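Local coordinates for protein sulfotransferase (Alicyclobacillus acidocaldarius subsp. acidocaldarius, PDB 3RNL) that probably transfers sulfuryl groups as a sulfotransferase built on a P-loop-like alpha-beta-alpha sandwich, and binds magnesium in the crystal, at residues A[45-48]-A[49-52]; A[125-128]-A[129-133]; A[136-139]-A[140-144]. All coordinates share one frame; numbering follows the deposited sequence.

Interaction 1: A[45-48]-A[49-52]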
loop_
_atom_site.group_PDB
_atom_site.type_symbol
_atom_site.label_atom_id
_atom_site.label_comp_id
_atom_site.label_asym_id
_atom_site.label_seq_id
_atom_site.Cartn_x
_atom_site.Cartn_y
_atom_site.Cartn_z
ATOM N N PHE A 45 -2.252 -6.096 11.461
ATOM C CA PHE A 45 -3.664 -5.691 11.538
ATOM C C PHE A 45 -4.553 -6.340 10.478
ATOM O O PHE A 45 -5.772 -6.165 10.499
ATOM C CB PHE A 45 -3.780 -4.160 11.517
ATOM C CG PHE A 45 -3.250 -3.522 12.771
ATOM C CD1 PHE A 45 -3.963 -3.628 13.956
ATOM C CD2 PHE A 45 -2.024 -2.872 12.780
ATOM C CE1 PHE A 45 -3.483 -3.057 15.135
ATOM C CE2 PHE A 45 -1.529 -2.319 13.955
ATOM C CZ PHE A 45 -2.263 -2.415 15.132
ATOM N N SER A 46 -3.936 -7.023 9.510
ATOM C CA SER A 46 -4.680 -7.776 8.494
ATOM C C SER A 46 -4.869 -9.273 8.735
ATOM O O SER A 46 -5.661 -9.915 8.050
ATOM C CB SER A 46 -4.011 -7.566 7.126
ATOM O OG SER A 46 -4.170 -6.206 6.745
ATOM N N ILE A 47 -4.162 -9.831 9.710
ATOM C CA ILE A 47 -4.098 -11.300 9.834
ATOM C C ILE A 47 -5.477 -11.974 9.873
ATOM O O ILE A 47 -5.693 -12.998 9.221
ATOM C CB ILE A 47 -3.269 -11.748 11.062
ATOM C CG1 ILE A 47 -1.859 -11.151 11.027
ATOM C CG2 ILE A 47 -3.220 -13.281 11.164
ATOM C CD1 ILE A 47 -1.056 -11.482 9.798
ATOM N N PRO A 48 -6.426 -11.421 10.641
ATOM C CA PRO A 48 -7.717 -12.120 10.684
ATOM C C PRO A 48 -8.463 -12.204 9.349
ATOM O O PRO A 48 -9.389 -13.015 9.234
ATOM C CB PRO A 48 -8.524 -11.313 11.715
ATOM C CG PRO A 48 -7.452 -10.671 12.584
ATOM C CD PRO A 48 -6.373 -10.306 11.606
ATOM N N ASP A 49 -8.087 -11.387 8.368
ATOM C CA ASP A 49 -8.713 -11.442 7.044
ATOM C C ASP A 49 -8.004 -12.429 6.108
ATOM O O ASP A 49 -8.478 -12.674 4.996
ATOM C CB ASP A 49 -8.677 -10.053 6.387
ATOM C CG ASP A 49 -9.599 -9.053 7.065
ATOM O OD1 ASP A 49 -10.679 -9.461 7.558
ATOM O OD2 ASP A 49 -9.236 -7.861 7.114
ATOM N N PHE A 50 -6.856 -12.956 6.534
ATOM C CA PHE A 50 -6.066 -13.850 5.692
ATOM C C PHE A 50 -6.798 -15.175 5.534
ATOM O O PHE A 50 -7.519 -15.591 6.431
ATOM C CB PHE A 50 -4.720 -14.197 6.342
ATOM C CG PHE A 50 -3.641 -13.156 6.182
ATOM C CD1 PHE A 50 -3.913 -11.884 5.707
ATOM C CD2 PHE A 50 -2.330 -13.486 6.508
ATOM C CE1 PHE A 50 -2.876 -10.944 5.575
ATOM C CE2 PHE A 50 -1.300 -12.568 6.386
ATOM C CZ PHE A 50 -1.567 -11.299 5.912
ATOM N N PRO A 51 -6.574 -15.865 4.407
ATOM C CA PRO A 51 -7.008 -17.266 4.332
ATOM C C PRO A 51 -6.152 -18.117 5.262
ATOM O O PRO A 51 -5.179 -17.608 5.821
ATOM C CB PRO A 51 -6.705 -17.643 2.880
ATOM C CG PRO A 51 -5.551 -16.761 2.501
ATOM C CD PRO A 51 -5.831 -15.436 3.207
ATOM N N GLU A 52 -6.460 -19.403 5.394
ATOM C CA GLU A 52 -5.685 -20.246 6.296
ATOM C C GLU A 52 -4.220 -20.273 5.895
ATOM O O GLU A 52 -3.331 -20.249 6.745
ATOM C CB GLU A 52 -6.231 -21.672 6.346
ATOM C CG GLU A 52 -5.496 -22.542 7.354
ATOM C CD GLU A 52 -6.009 -23.967 7.391
ATOM O OE1 GLU A 52 -6.684 -24.386 6.423
ATOM O OE2 GLU A 52 -5.739 -24.668 8.391
#
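Two backbone hydrogen bonds join S46 and I47 to the residues three places further on. D49 N donates to S46 O at 2.9 Å, and the amide of F50 gives a bond of the same length from F50 N to I47 O. Both bonds span i to i+3, the spacing of a 3-10 turn. The carboxylate of D49 turns to other partners: OD1 forms a salt bridge with R102 and OD2 accepts from the amide of G98, while S46 OG is hydrogen-bonded to T99. Through these bonds the turn is fastened to the start of helix 99-106 and the loop before it. It belongs to the long connection between edge strand 34-35 of the parallel sheet and helix 60-64, in the alpha-beta-alpha sandwich of the sulfotransferase family.

Packing centres on the F50 ring. I47 CA lies over one face, 4.2 Å from the ring centroid and 13° off its normal, a CH-pi contact. The side chain of I47 carries this cover outward: CG1 is anti to the carbonyl carbon (chi1 -56°), and CD1 reaches the far part of the ring, 3.6 Å from F50 CE2. S46 touches another part of the same ring, with CB 3.9 Å from F50 CE1. Beyond the turn, F54 meets F50 edge-to-face and Y96 packs against it at an inclined angle. P48 remains on the exposed side, where its ring touches R102.

Interaction 2: A[125-128]-A[129-133]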
loop_
_atom_site.group_PDB
_atom_site.type_symbol
_atom_site.label_atom_id
_atom_site.label_comp_id
_atom_site.label_asym_id
_atom_site.label_seq_id
_atom_site.Cartn_x
_atom_site.Cartn_y
_atom_site.Cartn_z
ATOM N N SER A 125 3.052 -3.715 -12.950
ATOM C CA SER A 125 4.171 -3.720 -12.015
ATOM C C SER A 125 4.183 -4.980 -11.142
ATOM O O SER A 125 5.243 -5.558 -10.878
ATOM C CB SER A 125 4.138 -2.472 -11.128
ATOM O OG SER A 125 5.251 -2.462 -10.263
ATOM N N ALA A 126 3.008 -5.398 -10.679
ATOM C CA ALA A 126 2.904 -6.624 -9.887
ATOM C C ALA A 126 3.325 -7.825 -10.731
ATOM O O ALA A 126 4.059 -8.697 -10.266
ATOM C CB ALA A 126 1.494 -6.815 -9.367
ATOM N N TYR A 127 2.868 -7.850 -11.979
ATOM C CA TYR A 127 3.245 -8.910 -12.910
ATOM C C TYR A 127 4.768 -8.974 -13.072
ATOM O O TYR A 127 5.372 -10.044 -12.936
ATOM C CB TYR A 127 2.581 -8.686 -14.273
ATOM C CG TYR A 127 3.120 -9.616 -15.341
ATOM C CD1 TYR A 127 2.810 -10.967 -15.327
ATOM C CD2 TYR A 127 3.940 -9.139 -16.350
ATOM C CE1 TYR A 127 3.315 -11.835 -16.310
ATOM C CE2 TYR A 127 4.450 -9.990 -17.329
ATOM C CZ TYR A 127 4.131 -11.332 -17.301
ATOM O OH TYR A 127 4.642 -12.178 -18.269
HETATM N N MSE A 128 5.380 -7.829 -13.367
HETATM C CA MSE A 128 6.830 -7.777 -13.562
HETATM C C MSE A 128 7.579 -8.261 -12.327
HETATM O O MSE A 128 8.617 -8.921 -12.438
HETATM C CB MSE A 128 7.280 -6.365 -13.947
HETATM C CG MSE A 128 6.800 -5.948 -15.326
HETATM SE SE MSE A 128 7.622 -4.285 -15.954
HETATM C CE MSE A 128 6.546 -3.020 -14.926
ATOM N N HIS A 129 7.048 -7.929 -11.157
ATOM C CA HIS A 129 7.636 -8.357 -9.881
ATOM C C HIS A 129 7.605 -9.883 -9.782
ATOM O O HIS A 129 8.619 -10.512 -9.461
ATOM C CB HIS A 129 6.858 -7.716 -8.727
ATOM C CG HIS A 129 7.304 -8.140 -7.356
ATOM N ND1 HIS A 129 7.295 -7.279 -6.278
ATOM C CD2 HIS A 129 7.721 -9.336 -6.874
ATOM C CE1 HIS A 129 7.715 -7.917 -5.200
ATOM N NE2 HIS A 129 7.977 -9.168 -5.532
ATOM N N LEU A 130 6.444 -10.472 -10.074
ATOM C CA LEU A 130 6.283 -11.926 -10.032
ATOM C C LEU A 130 7.177 -12.630 -11.048
ATOM O O LEU A 130 7.725 -13.696 -10.760
ATOM C CB LEU A 130 4.815 -12.319 -10.250
ATOM C CG LEU A 130 3.873 -11.886 -9.116
ATOM C CD1 LEU A 130 2.406 -11.885 -9.593
ATOM C CD2 LEU A 130 4.068 -12.795 -7.913
ATOM N N VAL A 131 7.339 -12.032 -12.229
ATOM C CA VAL A 131 8.220 -12.610 -13.245
ATOM C C VAL A 131 9.684 -12.523 -12.819
ATOM O O VAL A 131 10.444 -13.484 -12.959
ATOM C CB VAL A 131 8.050 -11.915 -14.615
ATOM C CG1 VAL A 131 9.164 -12.339 -15.583
ATOM C CG2 VAL A 131 6.675 -12.219 -15.200
ATOM N N ARG A 132 10.084 -11.370 -12.298
ATOM C CA ARG A 132 11.483 -11.169 -11.908
ATOM C C ARG A 132 11.896 -12.158 -10.828
ATOM O O ARG A 132 13.035 -12.628 -10.793
ATOM C CB ARG A 132 11.698 -9.734 -11.419
ATOM C CG ARG A 132 13.064 -9.468 -10.820
ATOM C CD ARG A 132 13.328 -7.971 -10.671
ATOM N NE ARG A 132 12.102 -7.193 -10.486
ATOM C CZ ARG A 132 11.461 -6.561 -11.468
ATOM N NH1 ARG A 132 10.353 -5.874 -11.209
ATOM N NH2 ARG A 132 11.925 -6.619 -12.713
ATOM N N ASP A 133 10.950 -12.494 -9.963
ATOM C CA ASP A 133 11.206 -13.402 -8.859
ATOM C C ASP A 133 10.993 -14.876 -9.226
ATOM O O ASP A 133 11.069 -15.754 -8.364
ATOM C CB ASP A 133 10.405 -12.982 -7.634
ATOM C CG ASP A 133 10.961 -11.717 -7.001
ATOM O OD1 ASP A 133 12.108 -11.337 -7.341
ATOM O OD2 ASP A 133 10.270 -11.100 -6.174
#
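Y127 O and M128 O accept the amides of V131 and R132, continuing the helical ladder in which S125 O receives H129 N and A126 O receives L130 N. Each donor is four residues beyond its acceptor, with V131 N 2.9 Å from Y127 O, and the N-H...O angles run from 152° to 163°. D133 N adds a bond to H129 O as the chain leaves the helix. This is the C-terminal end of helix 119-132, which follows strand 111-116 of the parallel sheet; L130 also makes a backbone hydrogen bond with E136 in the next loop.

Two side-chain polar atoms are satisfied outside the turn: Y127 OH is bonded to L138 O, and H129 ND1 to K18 NZ. On the Y127 side the packing is apolar. V131 CG2 sits over one face of the Y127 ring, 3.7 Å from the centroid and offset toward the rim, with Y127 CZ its nearest ring atom at 3.4 Å. Y127 CG is anti to the backbone N (chi1 170°), which swings the ring alongside the next turn. On the exposed flank, R132 bends at chi3 and lays a face of its guanidinium over M128 O, an oxygen that also accepts from R132 N.

Interaction 3: A[136-139]-A[140-144]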
loop_
_atom_site.group_PDB
_atom_site.type_symbol
_atom_site.label_atom_id
_atom_site.label_comp_id
_atom_site.label_asym_id
_atom_site.label_seq_id
_atom_site.Cartn_x
_atom_site.Cartn_y
_atom_site.Cartn_z
ATOM N N GLU A 136 6.120 -16.310 -11.669
ATOM C CA GLU A 136 5.219 -16.359 -12.825
ATOM C C GLU A 136 6.020 -16.545 -14.110
ATOM O O GLU A 136 6.961 -15.789 -14.362
ATOM C CB GLU A 136 4.411 -15.063 -12.908
ATOM C CG GLU A 136 3.486 -14.979 -14.127
ATOM C CD GLU A 136 2.473 -16.121 -14.173
ATOM O OE1 GLU A 136 2.862 -17.264 -14.504
ATOM O OE2 GLU A 136 1.287 -15.882 -13.870
ATOM N N THR A 137 5.751 -17.618 -14.854
ATOM C CA THR A 137 6.349 -17.773 -16.176
ATOM C C THR A 137 5.434 -17.450 -17.366
ATOM O O THR A 137 5.887 -17.424 -18.506
ATOM C CB THR A 137 6.859 -19.208 -16.357
ATOM O OG1 THR A 137 5.770 -20.113 -16.136
ATOM C CG2 THR A 137 7.972 -19.501 -15.360
ATOM N N LEU A 138 4.158 -17.211 -17.090
ATOM C CA LEU A 138 3.165 -16.934 -18.135
ATOM C C LEU A 138 3.268 -15.505 -18.649
ATOM O O LEU A 138 3.842 -14.644 -17.988
ATOM C CB LEU A 138 1.740 -17.201 -17.640
ATOM C CG LEU A 138 1.433 -18.632 -17.178
ATOM C CD1 LEU A 138 0.077 -18.673 -16.486
ATOM C CD2 LEU A 138 1.479 -19.600 -18.338
ATOM N N SER A 139 2.692 -15.258 -19.820
ATOM C CA SER A 139 2.535 -13.897 -20.308
ATOM C C SER A 139 1.583 -13.134 -19.386
ATOM O O SER A 139 0.826 -13.732 -18.621
ATOM C CB SER A 139 1.952 -13.901 -21.716
ATOM O OG SER A 139 0.607 -14.368 -21.698
ATOM N N PHE A 140 1.652 -11.811 -19.429
ATOM C CA PHE A 140 0.753 -10.991 -18.620
ATOM C C PHE A 140 -0.688 -11.297 -19.018
ATOM O O PHE A 140 -1.579 -11.368 -18.171
ATOM C CB PHE A 140 1.082 -9.512 -18.841
ATOM C CG PHE A 140 0.204 -8.555 -18.068
ATOM C CD1 PHE A 140 0.054 -8.676 -16.695
ATOM C CD2 PHE A 140 -0.450 -7.524 -18.726
ATOM C CE1 PHE A 140 -0.754 -7.769 -15.977
ATOM C CE2 PHE A 140 -1.254 -6.626 -18.020
ATOM C CZ PHE A 140 -1.390 -6.744 -16.649
ATOM N N ARG A 141 -0.921 -11.495 -20.315
ATOM C CA ARG A 141 -2.276 -11.769 -20.786
ATOM C C ARG A 141 -2.851 -13.023 -20.118
ATOM O O ARG A 141 -3.998 -13.022 -19.648
ATOM C CB ARG A 141 -2.300 -11.928 -22.311
ATOM C CG ARG A 141 -3.698 -11.952 -22.878
ATOM C CD ARG A 141 -3.681 -12.231 -24.377
ATOM N NE ARG A 141 -3.014 -11.211 -25.197
ATOM C CZ ARG A 141 -3.551 -10.037 -25.522
ATOM N NH1 ARG A 141 -4.749 -9.702 -25.056
ATOM N NH2 ARG A 141 -2.890 -9.188 -26.307
ATOM N N GLU A 142 -2.050 -14.084 -20.091
ATOM C CA GLU A 142 -2.437 -15.342 -19.451
ATOM C C GLU A 142 -2.545 -15.205 -17.940
ATOM O O GLU A 142 -3.427 -15.791 -17.314
ATOM C CB GLU A 142 -1.417 -16.439 -19.771
ATOM C CG GLU A 142 -1.360 -16.847 -21.233
ATOM C CD GLU A 142 -0.223 -17.817 -21.511
ATOM O OE1 GLU A 142 0.955 -17.388 -21.494
ATOM O OE2 GLU A 142 -0.508 -19.013 -21.728
ATOM N N SER A 143 -1.631 -14.439 -17.358
ATOM C CA SER A 143 -1.601 -14.238 -15.902
ATOM C C SER A 143 -2.871 -13.503 -15.443
ATOM O O SER A 143 -3.467 -13.844 -14.419
ATOM C CB SER A 143 -0.325 -13.480 -15.495
ATOM O OG SER A 143 -0.021 -13.640 -14.104
ATOM N N LEU A 144 -3.296 -12.509 -16.220
ATOM C CA LEU A 144 -4.528 -11.783 -15.924
ATOM C C LEU A 144 -5.721 -12.726 -15.912
ATOM O O LEU A 144 -6.612 -12.618 -15.063
ATOM C CB LEU A 144 -4.786 -10.707 -16.986
ATOM C CG LEU A 144 -4.080 -9.367 -16.819
ATOM C CD1 LEU A 144 -4.206 -8.568 -18.118
ATOM C CD2 LEU A 144 -4.672 -8.585 -15.632
#
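S139 and E142 form a capping box at the start of helix 140-145, with S139 as the N-cap. S139 OG accepts from E142 N at 3.1 Å, in a nearly straight bond of 165°. In return, E142 OE1 accepts from both S139 N and S139 OG, each meeting it on the anti side of the carboxylate. The serine can serve both ways because its chi1 of 68° sets OG between the backbone N and the carbonyl carbon, facing the first turn. S143 N to S139 O, 2.9 Å, begins the regular helical bonding.

The buried side is tighter and rich in charge. S143 OG donates to E136 OE2 at 2.6 Å, while R150 bonds to both of these oxygens and Y161 OH also bonds to S143 OG. The other carboxylate oxygen of E136 receives L138 N, so bonds to both oxygens restrict rotation of the group. F140 extends this inner side toward helix 273-294, packing on L275 and L279 and meeting F124 edge-to-face; R141 adds a tie to that helix through a salt bridge with D274.

Toward solvent the contact is looser. The exposed E142 crosses L138 at about a right angle, and the two side chains meet by van der Waals contact: L138 CB lies 3.9 Å from E142 CB, and L138 CD2 is equally near E142 OE1.

In the fold
Interactions 2 and 3 are neighbours, with centres about 10 Å apart: one closes helix 119-132, the other opens helix 140-145. Their joint is partly polar, through side-chain and backbone hydrogen bonds between the two, and partly aromatic, where Y127 meets F140. Interaction 1 stands apart, its nearest atoms about 15 Å from interaction 2 and about 17 Å from interaction 3. It is a surface turn, whereas the other two are partly buried. Chemistry follows place: interaction 1 combines 3-10 bonds with packing on a phenylalanine, interaction 2 relies on regular helical bonding, and interaction 3 uses serine and glutamate side chains at a helix start.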